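Local coordinates for protein omega transaminase (Pseudomonas sp., PDB 5LHA) that probably catalyses the pyridoxal-phosphate-dependent transfer of amino groups between amine donors and carbonyl acceptors, passing through a pyridoxamine phosphate form of its cofactor, at residues L151-G156 / H185-P190; L192-W197 / D391-K396; A204-C209 / V241-Y246; Y375-E380 / A452-C457. One frame throughout, in Å; residues are numbered along the deposited sequence.

Overall arrangement
The centre of contact 1 lies nearest the chain's centre, about 15 Å away, yet this strand pairing by backbone bonds and leucines is only partly buried, whereas contacts 2, 3 and 4 are buried. Contact 3 packs helix 202-220, which follows contact 1's strand 184-187, against a turn through a threonine hydroxyl and apolar edges; it touches contact 1 at P190. Contact 2 reaches from the loop between these elements to the second mixed sheet through an arginine-aspartate salt bridge whose carboxylate is buried. Contact 4, centred about 26 Å from the chain's centre, packs the C-terminal helix against the start of strand 378-384, which pairs with contact 2's strand 387-393. Contacts 1, 2 and 3 reach a second subunit.

Contact 1 of 4, residues L151-G156 / H185-P190; sequences LSLRNG and HLLDTP
R154 engages segment 185-190 with both its backbone and its side chain. Its N-H donates to L187 O over 2.7 Å. Farther out the side chain lies beside that of D188 and points the same way, CD coming within 3.2 Å of D188 OD1. The guanidinium and carboxylate planes are only 18° apart, and OD1 stands well out of the guanidinium plane. The long salt bridge from R154 NH1 to D188 OD1, 3.6 Å, is therefore an attraction of charges with no N-H aimed at the oxygen; the other oxygen, OD2, is bonded to Q212. L187 also donates, from its N to S152 O at 2.7 Å, while S152 N binds H185 O. This is the parallel pairing of strands 149-153 and 184-187, the latter outermost within the chain in the seven-stranded sheet of a fold type I enzyme, joined by a beta-alpha-beta connection through helix 162-166. L187 shares a face with L151 and L153: its CB is 3.8 Å from L153 CD2, on an apolar face where L151 and L187 meet L213 of helix 202-220. On the other face L186 CD2 comes to 3.1 Å from S152 OG. The small serine sits under this methyl while its OG is bonded to V167 O and accepts from a water. L186 also packs on L219 of the second subunit.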
loop_
_atom_site.group_PDB
_atom_site.type_symbol
_atom_site.label_atom_id
_atom_site.label_comp_id
_atom_site.label_asym_id
_atom_site.label_seq_id
_atom_site.Cartn_x
_atom_site.Cartn_y
_atom_site.Cartn_z
ATOM N N LEU A 151 -14.627 -0.725 -5.123
ATOM C CA LEU A 151 -15.204 0.516 -5.621
ATOM C C LEU A 151 -16.228 1.055 -4.628
ATOM O O LEU A 151 -16.945 0.290 -3.981
ATOM C CB LEU A 151 -15.888 0.310 -6.979
ATOM C CG LEU A 151 -15.073 -0.282 -8.137
ATOM C CD1 LEU A 151 -15.925 -0.469 -9.400
ATOM C CD2 LEU A 151 -13.844 0.555 -8.453
ATOM N N SER A 152 -16.319 2.380 -4.539
ATOM C CA SER A 152 -17.359 3.014 -3.738
ATOM C C SER A 152 -17.649 4.379 -4.351
ATOM O O SER A 152 -17.008 4.795 -5.325
ATOM C CB SER A 152 -16.976 3.107 -2.247
ATOM O OG SER A 152 -15.885 3.987 -1.998
ATOM N N LEU A 153 -18.638 5.060 -3.778
ATOM C CA LEU A 153 -19.201 6.283 -4.322
ATOM C C LEU A 153 -18.784 7.486 -3.490
ATOM O O LEU A 153 -18.569 7.385 -2.279
ATOM C CB LEU A 153 -20.733 6.206 -4.361
ATOM C CG LEU A 153 -21.358 5.000 -5.074
ATOM C CD1 LEU A 153 -22.881 5.058 -5.011
ATOM C CD2 LEU A 153 -20.892 4.962 -6.512
ATOM N N ARG A 154 -18.688 8.630 -4.158
ATOM C CA ARG A 154 -18.480 9.884 -3.459
ATOM C C ARG A 154 -19.601 10.110 -2.460
ATOM O O ARG A 154 -20.747 9.708 -2.683
ATOM C CB ARG A 154 -18.420 11.042 -4.449
ATOM C CG ARG A 154 -17.043 11.271 -5.028
ATOM C CD ARG A 154 -17.052 12.410 -6.031
ATOM N NE ARG A 154 -15.788 13.134 -6.041
ATOM C CZ ARG A 154 -14.762 12.836 -6.828
ATOM N NH1 ARG A 154 -14.848 11.820 -7.676
ATOM N NH2 ARG A 154 -13.649 13.562 -6.762
ATOM N N ASN A 155 -19.247 10.739 -1.336
ATOM C CA ASN A 155 -20.174 11.028 -0.240
ATOM C C ASN A 155 -20.696 9.756 0.418
ATOM O O ASN A 155 -21.588 9.818 1.272
ATOM C CB ASN A 155 -21.320 11.930 -0.714
ATOM C CG ASN A 155 -20.875 13.374 -0.901
ATOM O OD1 ASN A 155 -19.989 13.672 -1.703
ATOM N ND2 ASN A 155 -21.490 14.278 -0.149
ATOM N N GLY A 156 -20.176 8.601 0.015
ATOM C CA GLY A 156 -20.561 7.368 0.669
ATOM C C GLY A 156 -19.913 7.273 2.040
ATOM O O GLY A 156 -18.788 7.721 2.254
ATOM N N HIS A 185 -11.230 2.768 -4.993
ATOM C CA HIS A 185 -11.496 3.736 -6.050
ATOM C C HIS A 185 -12.902 4.305 -5.952
ATOM O O HIS A 185 -13.870 3.566 -5.757
ATOM C CB HIS A 185 -11.267 3.099 -7.426
ATOM C CG HIS A 185 -9.848 2.675 -7.656
ATOM N ND1 HIS A 185 -9.366 1.437 -7.286
ATOM C CD2 HIS A 185 -8.796 3.342 -8.192
ATOM C CE1 HIS A 185 -8.086 1.351 -7.603
ATOM N NE2 HIS A 185 -7.716 2.494 -8.153
ATOM N N LEU A 186 -13.008 5.624 -6.106
ATOM C CA LEU A 186 -14.274 6.326 -5.944
ATOM C C LEU A 186 -14.947 6.589 -7.284
ATOM O O LEU A 186 -14.290 6.899 -8.281
ATOM C CB LEU A 186 -14.086 7.655 -5.209
ATOM C CG LEU A 186 -13.980 7.574 -3.694
ATOM C CD1 LEU A 186 -13.939 8.975 -3.111
ATOM C CD2 LEU A 186 -15.137 6.806 -3.139
ATOM N N LEU A 187 -16.269 6.479 -7.285
ATOM C CA LEU A 187 -17.113 6.827 -8.412
ATOM C C LEU A 187 -17.967 8.020 -8.008
ATOM O O LEU A 187 -18.224 8.237 -6.826
ATOM C CB LEU A 187 -17.999 5.639 -8.803
ATOM C CG LEU A 187 -17.234 4.331 -9.002
ATOM C CD1 LEU A 187 -18.155 3.141 -8.931
ATOM C CD2 LEU A 187 -16.522 4.362 -10.345
ATOM N N ASP A 188 -18.397 8.806 -8.989
ATOM C CA ASP A 188 -19.272 9.926 -8.681
ATOM C C ASP A 188 -20.638 9.423 -8.238
ATOM O O ASP A 188 -21.070 8.326 -8.598
ATOM C CB ASP A 188 -19.412 10.863 -9.886
ATOM C CG ASP A 188 -18.251 11.835 -10.007
ATOM O OD1 ASP A 188 -18.086 12.679 -9.099
ATOM O OD2 ASP A 188 -17.507 11.771 -11.009
ATOM N N THR A 189 -21.279 10.191 -7.439
ATOM C CA THR A 189 -22.579 9.690 -7.019
ATOM C C THR A 189 -23.689 10.319 -7.857
ATOM O O THR A 189 -23.571 11.478 -8.274
ATOM C CB THR A 189 -22.824 9.982 -5.536
ATOM O OG1 THR A 189 -24.143 9.564 -5.173
ATOM C CG2 THR A 189 -22.667 11.471 -5.235
ATOM N N PRO A 190 -24.767 9.588 -8.160
ATOM C CA PRO A 190 -25.862 10.184 -8.941
ATOM C C PRO A 190 -26.687 11.166 -8.117
ATOM O O PRO A 190 -27.799 10.864 -7.663
ATOM C CB PRO A 190 -26.668 8.963 -9.393
ATOM C CG PRO A 190 -26.405 7.951 -8.349
ATOM C CD PRO A 190 -24.985 8.151 -7.920
HETATM O O HOH W 1 -13.228 3.529 -2.544
#

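Contact 2 of 4, residues L192-W197 / D391-K396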
loop_
_atom_site.group_PDB
_atom_site.type_symbol
_atom_site.label_atom_id
_atom_site.label_comp_id
_atom_site.label_asym_id
_atom_site.label_seq_id
_atom_site.Cartn_x
_atom_site.Cartn_y
_atom_site.Cartn_z
ATOM N N LEU A 192 -28.446 14.739 -7.961
ATOM C CA LEU A 192 -29.026 15.716 -8.879
ATOM C C LEU A 192 -28.648 17.146 -8.497
ATOM O O LEU A 192 -28.404 17.987 -9.372
ATOM C CB LEU A 192 -30.547 15.565 -8.895
ATOM C CG LEU A 192 -31.163 14.357 -9.591
ATOM C CD1 LEU A 192 -32.443 13.949 -8.867
ATOM C CD2 LEU A 192 -31.447 14.702 -11.038
ATOM N N TYR A 193 -28.551 17.430 -7.195
ATOM C CA TYR A 193 -28.300 18.800 -6.763
ATOM C C TYR A 193 -26.874 19.244 -7.097
ATOM O O TYR A 193 -26.657 20.405 -7.463
ATOM C CB TYR A 193 -28.599 18.942 -5.266
ATOM C CG TYR A 193 -28.827 20.379 -4.851
ATOM C CD1 TYR A 193 -29.890 21.114 -5.376
ATOM C CD2 TYR A 193 -27.962 21.016 -3.968
ATOM C CE1 TYR A 193 -30.094 22.437 -5.016
ATOM C CE2 TYR A 193 -28.163 22.340 -3.599
ATOM C CZ TYR A 193 -29.228 23.046 -4.128
ATOM O OH TYR A 193 -29.423 24.365 -3.773
ATOM N N ARG A 194 -25.888 18.349 -6.967
ATOM C CA ARG A 194 -24.485 18.665 -7.262
ATOM C C ARG A 194 -23.849 17.473 -7.963
ATOM O O ARG A 194 -23.694 16.416 -7.344
ATOM C CB ARG A 194 -23.697 18.998 -5.993
ATOM C CG ARG A 194 -24.130 20.246 -5.244
ATOM C CD ARG A 194 -23.126 20.589 -4.150
ATOM N NE ARG A 194 -23.552 21.731 -3.342
ATOM C CZ ARG A 194 -24.402 21.660 -2.321
ATOM N NH1 ARG A 194 -24.930 20.495 -1.956
ATOM N NH2 ARG A 194 -24.720 22.765 -1.658
ATOM N N ASN A 195 -23.453 17.637 -9.226
ATOM C CA ASN A 195 -22.771 16.575 -9.959
ATOM C C ASN A 195 -21.900 17.204 -11.038
ATOM O O ASN A 195 -22.131 18.350 -11.434
ATOM C CB ASN A 195 -23.764 15.557 -10.552
ATOM C CG ASN A 195 -24.773 16.181 -11.499
ATOM O OD1 ASN A 195 -24.496 16.380 -12.680
ATOM N ND2 ASN A 195 -25.959 16.483 -10.982
ATOM N N PRO A 196 -20.872 16.487 -11.510
ATOM C CA PRO A 196 -19.942 17.068 -12.500
ATOM C C PRO A 196 -20.569 17.540 -13.808
ATOM O O PRO A 196 -19.938 18.332 -14.516
ATOM C CB PRO A 196 -18.962 15.916 -12.768
ATOM C CG PRO A 196 -18.993 15.107 -11.544
ATOM C CD PRO A 196 -20.377 15.208 -10.973
ATOM N N TRP A 197 -21.755 17.066 -14.175
ATOM C CA TRP A 197 -22.371 17.434 -15.442
ATOM C C TRP A 197 -23.408 18.534 -15.302
ATOM O O TRP A 197 -24.036 18.898 -16.301
ATOM C CB TRP A 197 -23.005 16.199 -16.090
ATOM C CG TRP A 197 -22.010 15.094 -16.235
ATOM C CD1 TRP A 197 -21.170 14.876 -17.289
ATOM C CD2 TRP A 197 -21.700 14.090 -15.261
ATOM N NE1 TRP A 197 -20.376 13.782 -17.042
ATOM C CE2 TRP A 197 -20.684 13.280 -15.805
ATOM C CE3 TRP A 197 -22.196 13.790 -13.988
ATOM C CZ2 TRP A 197 -20.153 12.186 -15.119
ATOM C CZ3 TRP A 197 -21.668 12.704 -13.309
ATOM C CH2 TRP A 197 -20.658 11.918 -13.876
ATOM N N ASP A 391 -30.595 21.153 2.341
ATOM C CA ASP A 391 -29.278 21.547 1.852
ATOM C C ASP A 391 -29.155 23.074 1.859
ATOM O O ASP A 391 -29.772 23.765 1.040
ATOM C CB ASP A 391 -29.031 20.959 0.465
ATOM C CG ASP A 391 -27.564 20.893 0.131
ATOM O OD1 ASP A 391 -26.836 21.860 0.462
ATOM O OD2 ASP A 391 -27.134 19.851 -0.418
ATOM N N LEU A 392 -28.327 23.596 2.759
ATOM C CA LEU A 392 -28.172 25.033 2.916
ATOM C C LEU A 392 -27.006 25.503 2.055
ATOM O O LEU A 392 -25.919 24.917 2.088
ATOM C CB LEU A 392 -27.944 25.411 4.382
ATOM C CG LEU A 392 -28.912 24.908 5.466
ATOM C CD1 LEU A 392 -28.461 25.391 6.836
ATOM C CD2 LEU A 392 -30.368 25.318 5.209
ATOM N N VAL A 393 -27.250 26.545 1.264
ATOM C CA VAL A 393 -26.277 27.083 0.329
ATOM C C VAL A 393 -26.119 28.572 0.588
ATOM O O VAL A 393 -26.990 29.227 1.168
ATOM C CB VAL A 393 -26.688 26.840 -1.135
ATOM C CG1 VAL A 393 -26.921 25.369 -1.369
ATOM C CG2 VAL A 393 -27.941 27.644 -1.467
ATOM N N SER A 394 -24.979 29.104 0.153
ATOM C CA SER A 394 -24.768 30.545 0.162
ATOM C C SER A 394 -25.296 31.215 -1.098
ATOM O O SER A 394 -25.576 32.422 -1.073
ATOM C CB SER A 394 -23.278 30.860 0.336
ATOM O OG SER A 394 -22.474 30.002 -0.456
ATOM N N ASP A 395 -25.459 30.452 -2.179
ATOM C CA ASP A 395 -25.849 30.988 -3.478
ATOM C C ASP A 395 -26.772 29.983 -4.142
ATOM O O ASP A 395 -26.389 28.825 -4.345
ATOM C CB ASP A 395 -24.619 31.265 -4.357
ATOM C CG ASP A 395 -24.975 31.883 -5.709
ATOM O OD1 ASP A 395 -25.798 31.306 -6.452
ATOM O OD2 ASP A 395 -24.418 32.953 -6.041
ATOM N N LYS A 396 -27.980 30.434 -4.491
ATOM C CA LYS A 396 -28.951 29.544 -5.120
ATOM C C LYS A 396 -28.472 29.077 -6.493
ATOM O O LYS A 396 -28.640 27.904 -6.845
ATOM C CB LYS A 396 -30.314 30.239 -5.217
ATOM C CG LYS A 396 -31.024 30.436 -3.862
ATOM C CD LYS A 396 -32.337 31.225 -3.978
ATOM C CE LYS A 396 -32.130 32.637 -4.543
ATOM N NZ LYS A 396 -31.356 33.568 -3.647
HETATM O O HOH W 2 -30.875 25.703 -5.372
#
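R194 and D391 reach toward each other tip to tip, and the arginine grips the carboxylate end-on with two nitrogens. NH1 donates to D391 OD2 at 2.8 Å, on the syn side of that oxygen. NH2 bonds D391 OD1 at 3.1 Å, approaching from above the carboxylate plane; the two flat groups are turned 41° apart. Both oxygens nevertheless lie close to the guanidinium plane, so the N-H groups are well aimed. The R194 chain is extended from CG to NE, which spans the gap to the strand.

Apolar atoms pack round this pair. Y193 CD2 lies over one face of the guanidinium, toward its rim, and V393 CG1 is 3.4 Å from R194 NH2. The same methyl meets the edge of the Y193 ring, 3.6 Å from OH, so that valine offers one methyl to both the ring edge and NH2. Y193 OH also lies 2.5 Å from a water that donates weakly to K396 O.

The next shell fixes these groups. R194 NE donates to R399 O. D391 OD2 has a second positive partner in R382, which would favour the ionised carboxylate in this buried place. The strand that bears D391 is itself bonded through its backbone to G379 and E380.

Such a bidentate arginine-carboxylate pair is a specific, directional clasp, and here it joins the loop after strand 184-187, at the edge of the large cofactor-binding sheet, to the 378-384/387-393 hairpin in the second sheet of a fold type I transaminase.

Contact 3 of 4, residues A204-C209 / V241-Y246; sequences ALTAHC and VPPADY
T206 is the residue of helix 204-209 that presses into segment 241-246, and its two branches do different work. The polar contact is made by the hydroxyl: OG1 lies 3.1 Å from D245 OD1, but its single proton also has P202 O, one turn back in the helix, within reach. With OG1 anti to the carbonyl carbon (chi1 -66°), the hydroxyl can serve its own helix and still face the loop; threonine offers one polar and one apolar branch at this buried interface. D245 holds CG between its backbone N and carbonyl carbon (chi1 50°), and the end of the side chain comes nearer the helix.

The van der Waals contacts surround this point. OG1 also sits 3.2 Å from P243 CB, the two side chains sliding past each other in opposite directions. The methyl CG2 lies 3.6 Å from Y246 CA, at the edge of the tyrosine ring and near its plane. One turn on, C209 CB meets Y246 CE1 at 3.9 Å; the small cysteine lets the ring come close to the helix.

Backbone bonding shapes the loop itself. Y246 N donates to P243 O at 3.1 Å, closing a turn that leads directly into helix 246-256, while P190 packs on both P243 and Y246.

The contact thus sets the early part of helix 202-220 against the entry of helix 246-256. Each links successive parallel strands of the large sheet, as expected for the beta-alpha-beta crossovers of fold type I.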
loop_
_atom_site.group_PDB
_atom_site.type_symbol
_atom_site.label_atom_id
_atom_site.label_comp_id
_atom_site.label_asym_id
_atom_site.label_seq_id
_atom_site.Cartn_x
_atom_site.Cartn_y
_atom_site.Cartn_z
ATOM N N ALA A 204 -30.677 10.890 -17.528
ATOM C CA ALA A 204 -29.397 11.326 -18.068
ATOM C C ALA A 204 -28.290 11.257 -17.021
ATOM O O ALA A 204 -27.132 10.995 -17.366
ATOM C CB ALA A 204 -29.521 12.740 -18.630
ATOM N N LEU A 205 -28.623 11.486 -15.746
ATOM C CA LEU A 205 -27.618 11.444 -14.684
ATOM C C LEU A 205 -27.196 10.013 -14.370
ATOM O O LEU A 205 -26.017 9.749 -14.107
ATOM C CB LEU A 205 -28.147 12.141 -13.426
ATOM C CG LEU A 205 -27.202 12.275 -12.229
ATOM C CD1 LEU A 205 -25.933 13.052 -12.579
ATOM C CD2 LEU A 205 -27.923 12.946 -11.091
ATOM N N THR A 206 -28.154 9.090 -14.319
ATOM C CA THR A 206 -27.813 7.681 -14.167
ATOM C C THR A 206 -26.890 7.212 -15.281
ATOM O O THR A 206 -25.904 6.509 -15.025
ATOM C CB THR A 206 -29.082 6.834 -14.144
ATOM O OG1 THR A 206 -29.841 7.144 -12.972
ATOM C CG2 THR A 206 -28.749 5.342 -14.163
ATOM N N ALA A 207 -27.193 7.607 -16.524
ATOM C CA ALA A 207 -26.411 7.163 -17.676
ATOM C C ALA A 207 -24.974 7.673 -17.618
ATOM O O ALA A 207 -24.033 6.934 -17.936
ATOM C CB ALA A 207 -27.095 7.612 -18.967
ATOM N N HIS A 208 -24.788 8.940 -17.236
ATOM C CA HIS A 208 -23.446 9.481 -17.041
ATOM C C HIS A 208 -22.677 8.653 -16.015
ATOM O O HIS A 208 -21.501 8.320 -16.216
ATOM C CB HIS A 208 -23.528 10.944 -16.597
ATOM C CG HIS A 208 -23.880 11.896 -17.697
ATOM N ND1 HIS A 208 -23.177 11.972 -18.879
ATOM C CD2 HIS A 208 -24.869 12.817 -17.787
ATOM C CE1 HIS A 208 -23.718 12.899 -19.650
ATOM N NE2 HIS A 208 -24.749 13.425 -19.013
ATOM N N CYS A 209 -23.332 8.313 -14.899
ATOM C CA CYS A 209 -22.638 7.636 -13.811
ATOM C C CYS A 209 -22.259 6.214 -14.209
ATOM O O CYS A 209 -21.124 5.777 -13.977
ATOM C CB CYS A 209 -23.524 7.629 -12.562
ATOM S SG CYS A 209 -23.792 9.260 -11.819
ATOM N N VAL A 241 -30.678 10.668 -2.627
ATOM C CA VAL A 241 -31.560 9.628 -3.168
ATOM C C VAL A 241 -31.176 9.435 -4.636
ATOM O O VAL A 241 -31.364 10.363 -5.438
ATOM C CB VAL A 241 -33.036 10.024 -3.032
ATOM C CG1 VAL A 241 -33.938 8.866 -3.459
ATOM C CG2 VAL A 241 -33.359 10.459 -1.611
ATOM N N PRO A 242 -30.639 8.275 -5.017
ATOM C CA PRO A 242 -30.269 8.067 -6.415
ATOM C C PRO A 242 -31.514 7.978 -7.275
ATOM O O PRO A 242 -32.612 7.705 -6.761
ATOM C CB PRO A 242 -29.512 6.732 -6.385
ATOM C CG PRO A 242 -30.083 6.026 -5.230
ATOM C CD PRO A 242 -30.358 7.087 -4.198
ATOM N N PRO A 243 -31.393 8.236 -8.574
ATOM C CA PRO A 243 -32.507 7.967 -9.490
ATOM C C PRO A 243 -32.906 6.495 -9.482
ATOM O O PRO A 243 -32.134 5.606 -9.111
ATOM C CB PRO A 243 -31.955 8.396 -10.855
ATOM C CG PRO A 243 -30.869 9.373 -10.531
ATOM C CD PRO A 243 -30.256 8.879 -9.255
ATOM N N ALA A 244 -34.153 6.249 -9.886
ATOM C CA ALA A 244 -34.748 4.931 -9.712
ATOM C C ALA A 244 -34.061 3.861 -10.549
ATOM O O ALA A 244 -34.061 2.685 -10.166
ATOM C CB ALA A 244 -36.227 4.984 -10.060
ATOM N N ASP A 245 -33.516 4.225 -11.703
ATOM C CA ASP A 245 -32.846 3.257 -12.558
ATOM C C ASP A 245 -31.364 3.080 -12.231
ATOM O O ASP A 245 -30.702 2.256 -12.869
ATOM C CB ASP A 245 -33.023 3.649 -14.029
ATOM C CG ASP A 245 -32.660 5.096 -14.293
ATOM O OD1 ASP A 245 -32.615 5.885 -13.326
ATOM O OD2 ASP A 245 -32.411 5.443 -15.467
ATOM N N TYR A 246 -30.821 3.831 -11.270
ATOM C CA TYR A 246 -29.390 3.733 -10.987
ATOM C C TYR A 246 -29.007 2.375 -10.398
ATOM O O TYR A 246 -28.074 1.723 -10.882
ATOM C CB TYR A 246 -28.946 4.861 -10.059
ATOM C CG TYR A 246 -27.476 4.763 -9.700
ATOM C CD1 TYR A 246 -26.493 5.011 -10.653
ATOM C CD2 TYR A 246 -27.072 4.423 -8.414
ATOM C CE1 TYR A 246 -25.149 4.923 -10.337
ATOM C CE2 TYR A 246 -25.729 4.339 -8.088
ATOM C CZ TYR A 246 -24.774 4.590 -9.053
ATOM O OH TYR A 246 -23.438 4.504 -8.730
#

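Contact 4 of 4, residues Y375-E380 / A452-C457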
loop_
_atom_site.group_PDB
_atom_site.type_symbol
_atom_site.label_atom_id
_atom_site.label_comp_id
_atom_site.label_asym_id
_atom_site.label_seq_id
_atom_site.Cartn_x
_atom_site.Cartn_y
_atom_site.Cartn_z
ATOM N N TYR A 375 -37.040 30.882 2.140
ATOM C CA TYR A 375 -35.744 31.172 2.743
ATOM C C TYR A 375 -34.640 30.983 1.712
ATOM O O TYR A 375 -34.482 29.890 1.158
ATOM C CB TYR A 375 -35.517 30.285 3.968
ATOM C CG TYR A 375 -36.454 30.588 5.119
ATOM C CD1 TYR A 375 -36.264 31.712 5.913
ATOM C CD2 TYR A 375 -37.531 29.760 5.404
ATOM C CE1 TYR A 375 -37.110 31.998 6.963
ATOM C CE2 TYR A 375 -38.389 30.040 6.459
ATOM C CZ TYR A 375 -38.171 31.158 7.235
ATOM O OH TYR A 375 -39.018 31.437 8.283
ATOM N N ALA A 376 -33.904 32.063 1.430
ATOM C CA ALA A 376 -32.809 31.993 0.464
ATOM C C ALA A 376 -31.796 30.911 0.823
ATOM O O ALA A 376 -31.281 30.215 -0.061
ATOM C CB ALA A 376 -32.119 33.355 0.355
ATOM N N VAL A 377 -31.503 30.747 2.116
ATOM C CA VAL A 377 -30.455 29.816 2.527
ATOM C C VAL A 377 -30.849 28.362 2.268
ATOM O O VAL A 377 -29.975 27.491 2.197
ATOM C CB VAL A 377 -30.090 30.061 4.008
ATOM C CG1 VAL A 377 -31.191 29.553 4.942
ATOM C CG2 VAL A 377 -28.754 29.421 4.351
ATOM N N VAL A 378 -32.137 28.082 2.089
ATOM C CA VAL A 378 -32.624 26.727 1.832
ATOM C C VAL A 378 -32.475 26.429 0.343
ATOM O O VAL A 378 -33.258 26.912 -0.478
ATOM C CB VAL A 378 -34.080 26.564 2.284
ATOM C CG1 VAL A 378 -34.578 25.149 2.009
ATOM C CG2 VAL A 378 -34.216 26.909 3.764
ATOM N N GLY A 379 -31.505 25.588 -0.001
ATOM C CA GLY A 379 -31.276 25.234 -1.391
ATOM C C GLY A 379 -32.276 24.251 -1.961
ATOM O O GLY A 379 -32.946 24.554 -2.952
ATOM N N GLU A 380 -32.403 23.087 -1.332
ATOM C CA GLU A 380 -33.463 22.135 -1.651
ATOM C C GLU A 380 -33.703 21.257 -0.427
ATOM O O GLU A 380 -32.911 21.245 0.519
ATOM C CB GLU A 380 -33.129 21.258 -2.867
ATOM C CG GLU A 380 -32.070 20.192 -2.609
ATOM C CD GLU A 380 -32.123 19.047 -3.624
ATOM O OE1 GLU A 380 -32.795 19.182 -4.668
ATOM O OE2 GLU A 380 -31.494 18.003 -3.375
ATOM N N ALA A 452 -39.802 27.932 12.463
ATOM C CA ALA A 452 -39.377 28.883 13.487
ATOM C C ALA A 452 -37.868 29.106 13.458
ATOM O O ALA A 452 -37.399 30.245 13.581
ATOM C CB ALA A 452 -39.816 28.395 14.866
ATOM N N ALA A 453 -37.093 28.030 13.293
ATOM C CA ALA A 453 -35.637 28.155 13.317
ATOM C C ALA A 453 -35.128 29.003 12.158
ATOM O O ALA A 453 -34.178 29.778 12.318
ATOM C CB ALA A 453 -34.996 26.769 13.306
ATOM N N PHE A 454 -35.723 28.846 10.971
ATOM C CA PHE A 454 -35.294 29.637 9.824
ATOM C C PHE A 454 -35.798 31.068 9.894
ATOM O O PHE A 454 -35.148 31.968 9.355
ATOM C CB PHE A 454 -35.757 28.988 8.522
ATOM C CG PHE A 454 -34.948 27.803 8.138
ATOM C CD1 PHE A 454 -33.705 27.962 7.552
ATOM C CD2 PHE A 454 -35.410 26.530 8.387
ATOM C CE1 PHE A 454 -32.953 26.872 7.209
ATOM C CE2 PHE A 454 -34.662 25.438 8.052
ATOM C CZ PHE A 454 -33.434 25.605 7.462
ATOM N N ALA A 455 -36.953 31.300 10.523
ATOM C CA ALA A 455 -37.372 32.674 10.778
ATOM C C ALA A 455 -36.382 33.369 11.699
ATOM O O ALA A 455 -36.081 34.556 11.526
ATOM C CB ALA A 455 -38.777 32.701 11.382
ATOM N N ARG A 456 -35.849 32.630 12.667
ATOM C CA ARG A 456 -34.871 33.162 13.601
ATOM C C ARG A 456 -33.496 33.289 12.955
ATOM O O ARG A 456 -32.912 34.380 12.924
ATOM C CB ARG A 456 -34.815 32.258 14.832
ATOM C CG ARG A 456 -34.013 32.797 15.983
ATOM C CD ARG A 456 -34.527 34.145 16.402
ATOM N NE ARG A 456 -34.080 34.497 17.741
ATOM C CZ ARG A 456 -34.881 34.553 18.799
ATOM N NH1 ARG A 456 -36.174 34.281 18.664
ATOM N NH2 ARG A 456 -34.390 34.892 19.986
ATOM N N CYS A 457 -32.972 32.188 12.411
ATOM C CA CYS A 457 -31.569 32.109 12.022
ATOM C C CYS A 457 -31.357 31.836 10.536
ATOM O O CYS A 457 -30.231 31.530 10.131
ATOM C CB CYS A 457 -30.866 31.034 12.855
ATOM S SG CYS A 457 -31.106 31.223 14.641
#
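Y375 and F454 each hold CG anti to their carbonyl carbon (chi1 -67° and -76°), which sets CG of each beside its backbone N; from there the two side chains cross. F454 CB lies over the middle of the Y375 ring, 3.4 Å from its centroid and 8° off the ring normal, a close CH-pi contact. The two rings are obliquely inclined, with centroids 5.5 Å apart. Beyond them the F454 ring is gripped by valines, whose methyls fit its face and edge: V378 CG2 sits over one face, 4.0 Å from the centroid, and V377 CG1 meets the edge, 3.9 Å from CE1. A type I turn from Y375 to V378 is closed by V378 N to Y375 O, and Y375, V377 and V378 all start toward the helix. V378 joins F454 to strand 378-384, L392 to its neighbour 387-393, and I412 to helix 408-418. At the tip of the tyrosine, OH lies 3.0 Å from A455 N at an angle too poor for a bond, and 3.4 Å from CB, the small side chain of A455. F454 O also approaches the ring atom Y375 CE1, at 3.1 Å. The attachment therefore rests mainly on dispersion and CH-pi contacts, whose strength depends on close fit more than on the direction of any polar group.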